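Long-range contacts in beta sliding clamp (Bartonella birtlesii LL-WM9, PDB 6DEG), which probably forms a ring-shaped head-to-tail dimer around DNA and so tethers DNA polymerases and other proteins for processive synthesis: residues Leu38-Ile43 with Thr76-Leu81; Asp56-Val61 with Pro210-Gly215; Val61-Thr66 with Leu242-Phe247; Phe139-Lys144 with Glu224-Val229; His147-Thr152 with Glu216-Leu221. All coordinates share one frame; numbering follows the deposited sequence.

Interaction 1 of 5, residues Leu38-Ile43 with Thr76-Leu81; sequences LSNVLI and TVPAYL
The carbonyl oxygen of Val77 is met by three groups of strand 40-43. Val41 N donates to Val77 O at 2.7 Å, with the donor above the carbonyl plane, 41° out of it. Asn40 CA adds a C-H...O contact to Val77 O at 3.2 Å. The methyl CG1 of Val41 also presses on Val77 O, at 3.0 Å, so the packing is tight here. A chi1 of 47° puts this methyl between the backbone N and the carbonyl carbon of its own residue. The return bond runs from Val77 N to Val41 O at 3.0 Å. Val41 and Val77 are thus a hydrogen-bonded pair of an antiparallel ladder. Asn40-Pro78 and Leu42-Thr76 are the non-hydrogen-bonded pairs next to it. The Asn40 side chain lies alongside the Pro78 ring and points the same way, with Asn40 OD1 3.4 Å from Pro78 CG. On the face shared by Leu42 and Thr76, Leu42 CD2 touches Thr76 CG2 at 3.8 Å. Ser39 O takes a weak bond from Ala79 N, where strand 73-78 gives way to helix 79-88. The pair lies in the N-terminal domain. Strand 73-78 is outermost in its sheet within this chain, and strand 40-46 separates it from strand 49-55. Val77 packs on Leu118 of strand 114-119. Leu81 packs on Ile288 of the second subunit, which places helix 79-88 at the dimer contact.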
# COMPACT_ATOMS: atom_id res chain seq x y z
N LEU B 38 -27.43 7.02 -3.02
CA LEU B 38 -26.21 7.81 -2.96
C LEU B 38 -24.96 6.95 -3.08
O LEU B 38 -23.88 7.48 -3.34
CB LEU B 38 -26.16 8.60 -1.65
CG LEU B 38 -27.06 9.84 -1.64
CD1 LEU B 38 -27.22 10.36 -0.23
CD2 LEU B 38 -26.49 10.91 -2.56
N SER B 39 -25.10 5.64 -2.91
CA SER B 39 -24.01 4.71 -3.17
C SER B 39 -23.99 4.24 -4.61
O SER B 39 -23.00 3.64 -5.04
CB SER B 39 -24.09 3.51 -2.23
OG SER B 39 -23.30 3.70 -1.07
N ASN B 40 -25.06 4.50 -5.37
CA ASN B 40 -25.13 4.10 -6.76
C ASN B 40 -24.43 5.15 -7.63
O ASN B 40 -23.95 6.17 -7.14
CB ASN B 40 -26.59 3.93 -7.19
CG ASN B 40 -27.28 2.75 -6.51
OD1 ASN B 40 -26.73 2.14 -5.59
ND2 ASN B 40 -28.49 2.43 -6.96
N VAL B 41 -24.36 4.89 -8.93
CA VAL B 41 -23.81 5.85 -9.89
C VAL B 41 -24.69 5.84 -11.13
O VAL B 41 -25.13 4.78 -11.58
CB VAL B 41 -22.34 5.52 -10.24
CG1 VAL B 41 -22.17 4.06 -10.54
CG2 VAL B 41 -21.85 6.35 -11.41
N LEU B 42 -24.96 7.03 -11.66
CA LEU B 42 -25.82 7.15 -12.83
C LEU B 42 -25.02 6.91 -14.10
O LEU B 42 -23.87 7.34 -14.22
CB LEU B 42 -26.48 8.53 -12.86
CG LEU B 42 -27.49 8.93 -13.95
CD1 LEU B 42 -26.82 9.33 -15.26
CD2 LEU B 42 -28.47 7.79 -14.19
N ILE B 43 -25.63 6.19 -15.03
CA ILE B 43 -25.12 6.05 -16.39
C ILE B 43 -26.20 6.54 -17.34
O ILE B 43 -27.28 5.95 -17.40
CB ILE B 43 -24.73 4.59 -16.71
CG1 ILE B 43 -23.76 4.06 -15.66
CG2 ILE B 43 -24.13 4.50 -18.10
CD1 ILE B 43 -23.82 2.56 -15.49
N THR B 76 -29.12 3.37 -12.42
CA THR B 76 -28.16 3.69 -11.37
C THR B 76 -27.71 2.40 -10.69
O THR B 76 -28.55 1.63 -10.22
CB THR B 76 -28.75 4.65 -10.34
OG1 THR B 76 -29.84 4.02 -9.67
CG2 THR B 76 -29.24 5.92 -11.01
N VAL B 77 -26.41 2.18 -10.65
CA VAL B 77 -25.85 0.91 -10.19
C VAL B 77 -24.83 1.21 -9.09
O VAL B 77 -24.10 2.20 -9.18
CB VAL B 77 -25.20 0.14 -11.34
CG1 VAL B 77 -25.09 -1.34 -11.01
CG2 VAL B 77 -25.96 0.36 -12.64
N PRO B 78 -24.78 0.42 -8.01
CA PRO B 78 -23.72 0.59 -7.01
C PRO B 78 -22.33 0.64 -7.64
O PRO B 78 -22.06 -0.03 -8.64
CB PRO B 78 -23.90 -0.64 -6.11
CG PRO B 78 -25.37 -0.91 -6.18
CD PRO B 78 -25.81 -0.54 -7.58
N ALA B 79 -21.45 1.45 -7.05
CA ALA B 79 -20.19 1.83 -7.67
C ALA B 79 -19.01 0.93 -7.30
O ALA B 79 -18.32 0.41 -8.18
CB ALA B 79 -19.86 3.28 -7.30
N TYR B 80 -18.75 0.74 -6.00
CA TYR B 80 -17.61 -0.07 -5.59
C TYR B 80 -17.76 -1.51 -6.06
O TYR B 80 -16.79 -2.13 -6.50
CB TYR B 80 -17.44 -0.02 -4.08
CG TYR B 80 -16.41 0.98 -3.64
CD1 TYR B 80 -16.70 2.33 -3.60
CD2 TYR B 80 -15.13 0.56 -3.27
CE1 TYR B 80 -15.75 3.25 -3.20
CE2 TYR B 80 -14.18 1.47 -2.87
CZ TYR B 80 -14.50 2.81 -2.84
OH TYR B 80 -13.55 3.73 -2.44
N LEU B 81 -18.98 -2.05 -5.97
CA LEU B 81 -19.24 -3.38 -6.50
C LEU B 81 -18.88 -3.45 -7.98
O LEU B 81 -18.21 -4.39 -8.43
CB LEU B 81 -20.71 -3.75 -6.28
CG LEU B 81 -21.23 -5.03 -6.95
CD1 LEU B 81 -20.46 -6.23 -6.46
CD2 LEU B 81 -22.72 -5.20 -6.68

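Interaction 2 of 5, residues Asp56-Val61 with Pro210-Gly215; sequences DLDLEV and PRKAVG
Lys212 and Asp56 approach from opposite directions, while Asp58 crosses the lysine at about a right angle. The two carboxylates share one ammonium group. Asp58 OD2 receives Lys212 NZ on its anti lone pair at 2.6 Å, within a salt bridge. Asp56 OD2 makes a longer salt bridge, 3.5 Å from Lys212 NZ, and lies closer to the methylene CE. The lysine chain bends at chi3 (130°) on its way to the two acids. Asp56 is held from behind. Asp56 OD1 takes the backbone N of Leu59 at 2.6 Å and, weakly, that of Asp58, an Asx motif that fixes the turn. Its chi1 of 69° sets the carboxylate between its own N and carbonyl carbon, with OD2 turned to the lysine. Below the charges the contact is apolar. Leu59 CD2 meets Ala213 CB at 3.7 Å, and its other methyl, CD1, faces the backbone of Lys212. Asp58 OD1 has a second partner, Lys250. Leu59 and Ala213 both touch Ser249 of strand 245-250. The first turn of helix 211-222, in the central domain, thus packs against the start of strand 59-66, in the N-terminal domain.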
# COMPACT_ATOMS: atom_id res chain seq x y z
N ASP B 56 -21.56 13.05 -3.76
CA ASP B 56 -21.72 12.92 -2.32
C ASP B 56 -22.48 14.11 -1.75
O ASP B 56 -22.25 14.53 -0.62
CB ASP B 56 -20.37 12.76 -1.62
CG ASP B 56 -19.52 14.03 -1.66
OD1 ASP B 56 -19.88 15.00 -2.35
OD2 ASP B 56 -18.47 14.04 -0.97
N LEU B 57 -23.36 14.68 -2.58
CA LEU B 57 -24.14 15.88 -2.29
C LEU B 57 -23.25 17.12 -2.30
O LEU B 57 -23.67 18.18 -2.77
CB LEU B 57 -24.89 15.75 -0.96
CG LEU B 57 -25.86 14.56 -0.89
CD1 LEU B 57 -26.56 14.50 0.46
CD2 LEU B 57 -26.87 14.60 -2.03
N ASP B 58 -22.02 17.01 -1.80
CA ASP B 58 -21.10 18.13 -1.79
C ASP B 58 -20.26 18.24 -3.06
O ASP B 58 -19.85 19.34 -3.43
CB ASP B 58 -20.18 18.03 -0.57
CG ASP B 58 -20.93 18.13 0.75
OD1 ASP B 58 -21.86 18.97 0.85
OD2 ASP B 58 -20.61 17.36 1.68
N LEU B 59 -20.01 17.13 -3.75
CA LEU B 59 -19.23 17.14 -4.99
C LEU B 59 -19.96 16.35 -6.07
O LEU B 59 -20.84 15.53 -5.77
CB LEU B 59 -17.83 16.53 -4.79
CG LEU B 59 -16.95 17.18 -3.72
CD1 LEU B 59 -15.64 16.42 -3.54
CD2 LEU B 59 -16.71 18.64 -4.05
N GLU B 60 -19.59 16.59 -7.32
CA GLU B 60 -20.13 15.84 -8.45
C GLU B 60 -19.07 15.74 -9.54
O GLU B 60 -18.46 16.75 -9.92
CB GLU B 60 -21.39 16.49 -9.04
CG GLU B 60 -21.66 16.09 -10.49
CD GLU B 60 -22.64 17.00 -11.21
OE1 GLU B 60 -23.85 16.91 -10.93
OE2 GLU B 60 -22.20 17.81 -12.05
N VAL B 61 -18.86 14.53 -10.06
CA VAL B 61 -17.98 14.28 -11.19
C VAL B 61 -18.78 13.61 -12.30
O VAL B 61 -19.57 12.70 -12.04
CB VAL B 61 -16.77 13.40 -10.80
CG1 VAL B 61 -15.77 13.35 -11.94
CG2 VAL B 61 -16.11 13.92 -9.55
N PRO B 210 -13.94 24.16 -0.44
CA PRO B 210 -13.69 23.19 0.63
C PRO B 210 -12.44 22.36 0.34
O PRO B 210 -12.11 22.08 -0.81
CB PRO B 210 -14.95 22.31 0.62
CG PRO B 210 -15.60 22.57 -0.70
CD PRO B 210 -15.26 23.98 -1.06
N ARG B 211 -11.73 22.00 1.41
CA ARG B 211 -10.56 21.15 1.27
C ARG B 211 -10.94 19.81 0.64
O ARG B 211 -10.13 19.19 -0.04
CB ARG B 211 -9.89 20.93 2.62
N LYS B 212 -12.18 19.37 0.89
CA LYS B 212 -12.72 18.18 0.26
C LYS B 212 -12.60 18.25 -1.26
O LYS B 212 -12.17 17.30 -1.92
CB LYS B 212 -14.19 18.05 0.66
CG LYS B 212 -14.71 16.68 1.02
CD LYS B 212 -16.08 16.88 1.67
CE LYS B 212 -17.15 16.01 1.05
NZ LYS B 212 -18.41 16.05 1.85
N ALA B 213 -12.98 19.40 -1.84
CA ALA B 213 -12.96 19.55 -3.29
C ALA B 213 -11.55 19.65 -3.85
O ALA B 213 -11.30 19.19 -4.97
CB ALA B 213 -13.77 20.79 -3.69
N VAL B 214 -10.62 20.23 -3.09
CA VAL B 214 -9.26 20.42 -3.59
C VAL B 214 -8.57 19.08 -3.81
O VAL B 214 -8.00 18.83 -4.88
CB VAL B 214 -8.46 21.31 -2.62
CG1 VAL B 214 -7.02 21.44 -3.07
CG2 VAL B 214 -9.12 22.67 -2.50
N GLY B 215 -8.60 18.20 -2.81
CA GLY B 215 -7.94 16.92 -2.94
C GLY B 215 -8.50 16.09 -4.08
O GLY B 215 -7.76 15.52 -4.88

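Interaction 3 of 5, residues Val61-Thr66 with Leu242-Phe247; sequences VTESFT and LGSVVF
Three backbone hydrogen bonds join Val61-Thr66 to Leu242-Phe247. Val246 N reaches Thr62 O at 2.6 Å, nearly along the C=O axis. Thr62 N returns a bond to Val246 O at 2.8 Å. Ser64 N donates to Ser244 O at 3.1 Å, from 36° above the carbonyl plane. C-H...O contacts fill the gaps in this ladder. The straightest is Glu63 CA to Ser244 O, 3.1 Å long with 160° at the hydrogen. Val245 CA likewise contacts Thr62 O, and Val61 CA contacts Val246 O.

Apolar contacts lie on the face that carries Val61, Glu63, Val245 and Phe247. Val61 uses one methyl for each neighbour. Val61 CG1, anti to the backbone N (chi1 -171°), meets Val245 CG1 at 3.7 Å. Val61 CG2 meets Phe247 CD1 at 3.5 Å, obliquely to the ring. Glu63 CG touches Val245 CG2 at 3.7 Å. On the other face, Thr62 and Val246 lie side by side, with Thr62 OG1 3.2 Å from Val246 CB.

The main polar partner of Glu63 is outside the pair: its OE2 forms a salt bridge with Arg24 of helix 15-26. That helix and helix 211-222 both pack on the Val61 face, since Val245 touches Arg24 and Leu220.

The ladder is the seam between the N-terminal and central domains. It joins their strands into one antiparallel sheet, as in other bacterial beta subunits, where continuous sheets run across domain borders on the outside of the ring and helices line its hole.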
# COMPACT_ATOMS: atom_id res chain seq x y z
N VAL B 61 -18.86 14.53 -10.06
CA VAL B 61 -17.98 14.28 -11.19
C VAL B 61 -18.78 13.61 -12.30
O VAL B 61 -19.57 12.70 -12.04
CB VAL B 61 -16.77 13.40 -10.80
CG1 VAL B 61 -15.77 13.35 -11.94
CG2 VAL B 61 -16.11 13.92 -9.55
N THR B 62 -18.58 14.07 -13.53
CA THR B 62 -19.12 13.40 -14.70
C THR B 62 -18.00 13.23 -15.71
O THR B 62 -17.22 14.15 -15.93
CB THR B 62 -20.30 14.15 -15.33
OG1 THR B 62 -19.80 15.15 -16.22
CG2 THR B 62 -21.17 14.79 -14.27
N GLU B 63 -17.94 12.06 -16.33
CA GLU B 63 -16.95 11.78 -17.36
C GLU B 63 -17.62 11.04 -18.51
O GLU B 63 -18.40 10.11 -18.29
CB GLU B 63 -15.78 10.97 -16.79
CG GLU B 63 -14.51 11.09 -17.59
CD GLU B 63 -14.20 9.82 -18.35
OE1 GLU B 63 -14.73 8.77 -17.96
OE2 GLU B 63 -13.41 9.87 -19.32
N SER B 64 -17.31 11.46 -19.73
CA SER B 64 -17.92 10.91 -20.93
C SER B 64 -16.86 10.38 -21.89
O SER B 64 -15.82 11.02 -22.10
CB SER B 64 -18.77 11.97 -21.64
OG SER B 64 -19.61 12.64 -20.72
N PHE B 65 -17.12 9.21 -22.46
CA PHE B 65 -16.28 8.64 -23.51
C PHE B 65 -17.16 8.15 -24.65
O PHE B 65 -18.31 7.75 -24.44
CB PHE B 65 -15.38 7.50 -22.98
CG PHE B 65 -16.13 6.36 -22.33
CD1 PHE B 65 -16.78 6.54 -21.12
CD2 PHE B 65 -16.13 5.10 -22.90
CE1 PHE B 65 -17.45 5.49 -20.51
CE2 PHE B 65 -16.80 4.05 -22.29
CZ PHE B 65 -17.46 4.25 -21.10
N THR B 66 -16.62 8.21 -25.86
CA THR B 66 -17.37 7.90 -27.06
C THR B 66 -17.47 6.39 -27.23
O THR B 66 -16.46 5.69 -27.17
CB THR B 66 -16.70 8.52 -28.29
OG1 THR B 66 -15.28 8.30 -28.22
CG2 THR B 66 -16.97 10.01 -28.36
N LEU B 242 -12.69 19.53 -17.71
CA LEU B 242 -11.35 19.18 -18.16
C LEU B 242 -11.40 18.22 -19.34
O LEU B 242 -10.63 17.25 -19.43
CB LEU B 242 -10.53 18.59 -17.02
N GLY B 243 -12.31 18.47 -20.27
CA GLY B 243 -12.49 17.60 -21.42
C GLY B 243 -13.55 16.52 -21.15
O GLY B 243 -14.74 16.82 -21.14
N SER B 244 -13.09 15.29 -20.93
CA SER B 244 -14.02 14.22 -20.59
C SER B 244 -14.69 14.48 -19.25
O SER B 244 -15.88 14.18 -19.07
CB SER B 244 -13.29 12.88 -20.56
OG SER B 244 -12.28 12.82 -21.55
N VAL B 245 -13.96 15.05 -18.32
CA VAL B 245 -14.39 15.16 -16.93
C VAL B 245 -15.09 16.49 -16.70
O VAL B 245 -14.77 17.51 -17.32
CB VAL B 245 -13.18 15.00 -15.98
CG1 VAL B 245 -13.64 14.77 -14.56
CG2 VAL B 245 -12.27 13.87 -16.47
N VAL B 246 -16.09 16.47 -15.82
CA VAL B 246 -16.75 17.69 -15.35
C VAL B 246 -16.89 17.58 -13.84
O VAL B 246 -17.61 16.70 -13.34
CB VAL B 246 -18.12 17.90 -16.01
CG1 VAL B 246 -18.95 18.90 -15.21
CG2 VAL B 246 -17.95 18.37 -17.45
N PHE B 247 -16.21 18.46 -13.11
CA PHE B 247 -16.20 18.46 -11.66
C PHE B 247 -16.87 19.73 -11.14
O PHE B 247 -16.61 20.83 -11.63
CB PHE B 247 -14.76 18.37 -11.14
CG PHE B 247 -14.65 18.24 -9.65
CD1 PHE B 247 -15.39 17.29 -8.96
CD2 PHE B 247 -13.79 19.06 -8.94
CE1 PHE B 247 -15.27 17.17 -7.59
CE2 PHE B 247 -13.68 18.94 -7.56
CZ PHE B 247 -14.42 18.00 -6.89

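Interaction 4 of 5, residues Phe139-Lys144 with Glu224-Val229; sequences FLSASK and EIDGDV
Ala142 N donates to Gly227 O at 2.6 Å. One residue on, Ser143 N donates to Asp226 OD1 at 3.1 Å, though the exact placing of the Asp226 carboxylate is less sure. Asp226 CG is anti to its backbone N (chi1 -168°), and this brings the acid to the start of helix 142-150. Its negative charge may be favoured there by the helix end. Ala142 CB also touches Val229 CG2, at 3.8 Å. Behind these contacts lies a short antiparallel ladder. Leu140 and Val229 are its hydrogen-bonded pair, with Leu140 N to Val229 O at 3.0 Å and Val229 N to Leu140 O at 2.7 Å. Ser141 and Asp228 form the non-hydrogen-bonded pair beside it. This strand-to-helix turn lies in the central domain, where edge strand 136-141 pairs with strand 228-233 and leads straight into helix 142-150. Ser141 stands at the N-cap: its OG, set anti to the backbone N, takes a weak capping bond from Ser143 N at 3.4 Å. Further out, Leu145 of the helix packs on both Leu140 and Val229. Leu140 also touches Ile231, and Phe139 touches Cys230, both in strand 228-233. At the other end of the loop, Glu224 forms a salt bridge with Arg24 of helix 15-26.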
# COMPACT_ATOMS: atom_id res chain seq x y z
N PHE B 139 -10.55 30.21 -18.77
CA PHE B 139 -9.79 29.00 -19.06
C PHE B 139 -8.38 29.10 -18.48
O PHE B 139 -7.83 30.19 -18.33
CB PHE B 139 -9.73 28.73 -20.57
CG PHE B 139 -11.08 28.67 -21.21
CD1 PHE B 139 -11.81 27.49 -21.22
CD2 PHE B 139 -11.64 29.80 -21.80
CE1 PHE B 139 -13.05 27.43 -21.81
CE2 PHE B 139 -12.89 29.74 -22.39
CZ PHE B 139 -13.59 28.56 -22.40
N LEU B 140 -7.82 27.93 -18.18
CA LEU B 140 -6.50 27.82 -17.57
C LEU B 140 -5.86 26.51 -18.00
O LEU B 140 -6.55 25.50 -18.15
CB LEU B 140 -6.62 27.89 -16.04
CG LEU B 140 -5.38 28.18 -15.19
CD1 LEU B 140 -5.78 28.24 -13.73
CD2 LEU B 140 -4.30 27.14 -15.40
N SER B 141 -4.55 26.54 -18.23
CA SER B 141 -3.83 25.33 -18.61
C SER B 141 -3.88 24.31 -17.49
O SER B 141 -3.76 24.66 -16.31
CB SER B 141 -2.38 25.67 -18.97
OG SER B 141 -1.54 24.54 -18.85
N ALA B 142 -4.04 23.04 -17.86
CA ALA B 142 -4.18 21.99 -16.85
C ALA B 142 -2.94 21.89 -15.97
O ALA B 142 -3.05 21.64 -14.76
CB ALA B 142 -4.47 20.65 -17.52
N SER B 143 -1.76 22.06 -16.55
CA SER B 143 -0.53 21.98 -15.76
C SER B 143 -0.43 23.14 -14.78
O SER B 143 -0.11 22.94 -13.60
CB SER B 143 0.69 21.97 -16.69
OG SER B 143 0.52 21.04 -17.74
N LYS B 144 -0.69 24.36 -15.25
CA LYS B 144 -0.59 25.52 -14.37
C LYS B 144 -1.59 25.43 -13.22
O LYS B 144 -1.28 25.82 -12.09
CB LYS B 144 -0.80 26.81 -15.17
CG LYS B 144 0.50 27.49 -15.56
CD LYS B 144 1.20 28.09 -14.35
CE LYS B 144 1.12 29.60 -14.36
NZ LYS B 144 2.04 30.23 -13.38
N GLU B 224 -5.12 12.83 -16.15
CA GLU B 224 -5.47 13.31 -17.48
C GLU B 224 -4.28 14.02 -18.11
O GLU B 224 -3.39 14.51 -17.41
CB GLU B 224 -6.69 14.25 -17.45
CG GLU B 224 -8.02 13.54 -17.71
CD GLU B 224 -8.30 13.36 -19.19
OE1 GLU B 224 -7.51 13.85 -20.01
OE2 GLU B 224 -9.32 12.72 -19.52
N ILE B 225 -4.28 14.06 -19.44
CA ILE B 225 -3.23 14.76 -20.17
C ILE B 225 -3.40 16.26 -20.02
O ILE B 225 -4.48 16.77 -19.68
CB ILE B 225 -3.21 14.35 -21.65
CG1 ILE B 225 -4.55 14.68 -22.30
CG2 ILE B 225 -2.89 12.87 -21.79
CD1 ILE B 225 -4.58 14.41 -23.78
N ASP B 226 -2.31 16.98 -20.27
CA ASP B 226 -2.34 18.43 -20.20
C ASP B 226 -3.34 18.99 -21.20
O ASP B 226 -3.46 18.50 -22.33
CB ASP B 226 -0.95 19.00 -20.47
CG ASP B 226 -0.86 20.47 -20.13
OD1 ASP B 226 -1.78 21.00 -19.48
OD2 ASP B 226 0.15 21.10 -20.52
N GLY B 227 -4.07 20.01 -20.79
CA GLY B 227 -5.01 20.64 -21.67
C GLY B 227 -5.45 21.97 -21.12
O GLY B 227 -4.79 22.56 -20.26
N ASP B 228 -6.58 22.45 -21.63
CA ASP B 228 -7.20 23.68 -21.16
C ASP B 228 -8.39 23.32 -20.28
O ASP B 228 -9.17 22.42 -20.61
CB ASP B 228 -7.63 24.56 -22.33
CG ASP B 228 -6.47 25.37 -22.90
OD1 ASP B 228 -5.41 25.44 -22.25
OD2 ASP B 228 -6.63 25.93 -24.01
N VAL B 229 -8.54 24.03 -19.16
CA VAL B 229 -9.57 23.73 -18.17
C VAL B 229 -10.53 24.91 -18.11
O VAL B 229 -10.11 26.05 -17.88
CB VAL B 229 -8.96 23.45 -16.79
CG1 VAL B 229 -10.02 22.93 -15.83
CG2 VAL B 229 -7.80 22.48 -16.90

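Interaction 5 of 5, residues His147-Thr152 with Glu216-Leu221; sequences HLLDCT and ELQKLL
Leu149 and Gln218 mark the nearest approach of the two backbones, with their CA atoms 7.3 Å apart. Residues 216-221 are helical, within helix 211-222. Residues 147-150 lie on helix 142-150. Thr152 N bonds Leu149 O at 2.7 Å, and Thr152 OG1 makes a weak bond back to Leu148 O.

Leu149 points at the other helix and divides its two methyls. Leu149 CD2 meets Leu217 CD2 at 4.3 Å, and Leu149 CD1 meets Leu221 CD1 at 4.3 Å. The two partners are one turn apart on helix 211-222, so the leucine sits against both. These two helices are the pair of the central domain. In beta subunits of this family each domain supplies two helices to the inner wall of the ring, backed by the outer sheets.

Gln218 covers the polar side of the contact. Its CG is anti to its carbonyl carbon (chi1 -55°), and the chain beyond is extended, which carries the amide to the other helix. The Gln218 chain passes over Leu149: Gln218 NE2 lies 3.9 Å from Leu149 CB, and the methylene CG is also close to it. Gln218 and Asp150 run past one another head to tail, with amide and carboxylate planes 39° apart. Gln218 NE2 bonds Asp150 OD1, but the modelled 2.5 Å is very short and the exact length is doubtful. Lys146 NZ makes a long, weak ion pair with Asp150 OD2 and a weak bond to Gln218 O. Leu217 touches Phe247 of strand 245-250, while Leu148 packs on Val193 and Met195 of strand 189-196, in a different sheet.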
# COMPACT_ATOMS: atom_id res chain seq x y z
N HIS B 147 -0.40 23.01 -10.59
CA HIS B 147 0.75 23.62 -9.95
C HIS B 147 0.31 24.54 -8.81
O HIS B 147 0.94 24.56 -7.74
CB HIS B 147 1.56 24.39 -10.99
CG HIS B 147 2.60 25.29 -10.40
ND1 HIS B 147 2.69 26.63 -10.71
CD2 HIS B 147 3.61 25.04 -9.53
CE1 HIS B 147 3.70 27.17 -10.05
NE2 HIS B 147 4.28 26.23 -9.33
N LEU B 148 -0.75 25.31 -9.02
CA LEU B 148 -1.20 26.24 -7.99
C LEU B 148 -1.70 25.52 -6.74
O LEU B 148 -1.48 26.00 -5.63
CB LEU B 148 -2.29 27.15 -8.55
CG LEU B 148 -2.01 27.90 -9.85
CD1 LEU B 148 -3.24 28.67 -10.30
CD2 LEU B 148 -0.83 28.84 -9.70
N LEU B 149 -2.38 24.38 -6.90
CA LEU B 149 -2.91 23.68 -5.73
C LEU B 149 -1.84 22.88 -5.00
O LEU B 149 -1.85 22.82 -3.77
CB LEU B 149 -4.05 22.75 -6.11
CG LEU B 149 -5.22 23.31 -6.90
CD1 LEU B 149 -5.15 22.73 -8.28
CD2 LEU B 149 -6.53 22.97 -6.22
N ASP B 150 -0.93 22.23 -5.73
CA ASP B 150 0.10 21.45 -5.06
C ASP B 150 0.96 22.35 -4.17
O ASP B 150 1.48 21.89 -3.15
CB ASP B 150 0.96 20.73 -6.09
CG ASP B 150 0.16 19.76 -6.94
OD1 ASP B 150 -0.99 19.45 -6.57
OD2 ASP B 150 0.69 19.30 -7.97
N CYS B 151 1.08 23.63 -4.53
CA CYS B 151 1.74 24.60 -3.68
C CYS B 151 0.95 24.90 -2.41
O CYS B 151 1.53 25.38 -1.43
CB CYS B 151 1.96 25.91 -4.44
SG CYS B 151 3.21 25.83 -5.73
N THR B 152 -0.35 24.62 -2.41
CA THR B 152 -1.25 25.04 -1.34
C THR B 152 -1.86 23.88 -0.56
O THR B 152 -2.16 24.06 0.63
CB THR B 152 -2.37 25.90 -1.95
OG1 THR B 152 -1.81 27.12 -2.47
CG2 THR B 152 -3.43 26.25 -0.94
N GLU B 216 -9.84 16.03 -4.17
CA GLU B 216 -10.48 15.29 -5.25
C GLU B 216 -10.14 15.90 -6.61
O GLU B 216 -10.07 15.19 -7.61
CB GLU B 216 -11.99 15.26 -5.03
CG GLU B 216 -12.77 14.54 -6.12
CD GLU B 216 -12.35 13.08 -6.26
OE1 GLU B 216 -12.03 12.45 -5.23
OE2 GLU B 216 -12.35 12.57 -7.40
N LEU B 217 -9.93 17.22 -6.65
CA LEU B 217 -9.58 17.88 -7.90
C LEU B 217 -8.14 17.59 -8.32
O LEU B 217 -7.87 17.40 -9.51
CB LEU B 217 -9.82 19.38 -7.79
CG LEU B 217 -9.59 20.19 -9.06
CD1 LEU B 217 -10.52 19.72 -10.16
CD2 LEU B 217 -9.78 21.67 -8.78
N GLN B 218 -7.21 17.57 -7.36
CA GLN B 218 -5.82 17.29 -7.71
C GLN B 218 -5.63 15.87 -8.23
O GLN B 218 -4.74 15.63 -9.05
CB GLN B 218 -4.90 17.50 -6.51
CG GLN B 218 -4.97 18.86 -5.85
CD GLN B 218 -4.07 18.95 -4.64
OE1 GLN B 218 -4.51 18.76 -3.51
NE2 GLN B 218 -2.80 19.24 -4.87
N LYS B 219 -6.45 14.93 -7.77
CA LYS B 219 -6.41 13.58 -8.32
C LYS B 219 -6.89 13.55 -9.77
O LYS B 219 -6.31 12.86 -10.61
CB LYS B 219 -7.24 12.63 -7.46
CG LYS B 219 -6.62 12.31 -6.12
CD LYS B 219 -7.62 11.62 -5.21
CE LYS B 219 -7.68 12.27 -3.84
NZ LYS B 219 -8.97 11.98 -3.17
N LEU B 220 -7.96 14.30 -10.07
CA LEU B 220 -8.51 14.30 -11.42
C LEU B 220 -7.53 14.85 -12.45
O LEU B 220 -7.53 14.39 -13.60
CB LEU B 220 -9.82 15.09 -11.45
CG LEU B 220 -11.05 14.36 -10.89
CD1 LEU B 220 -12.26 15.27 -10.79
CD2 LEU B 220 -11.38 13.14 -11.73
N LEU B 221 -6.70 15.82 -12.07
CA LEU B 221 -5.72 16.36 -13.00
C LEU B 221 -4.48 15.48 -13.14
O LEU B 221 -3.78 15.59 -14.14
CB LEU B 221 -5.32 17.77 -12.59
CG LEU B 221 -6.45 18.67 -12.10
CD1 LEU B 221 -5.87 19.91 -11.43
CD2 LEU B 221 -7.36 19.06 -13.25

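From the N terminus, interactions 1, 2 and 3 open in turn at residues 38, 56 and 61. Interaction 1 closes first, at 76-81, within the N-terminal domain, and so crosses interactions 2 and 3. Interactions 4 and 5 then open at 139 and 147. Interaction 2 closes at 210-215 and crosses 3, 4 and 5. Interaction 5 closes at 216-221 and interaction 4 at 224-229, so 5 lies within 4. Interaction 3, closing at 242-247, encloses both. Interactions 2 and 3 share Val61 and tie the N-terminal domain to the central one. Phe247 of interaction 3 touches Leu217 of interaction 5 and Ala213 of interaction 2, so helix 211-222 lies against the joined sheet.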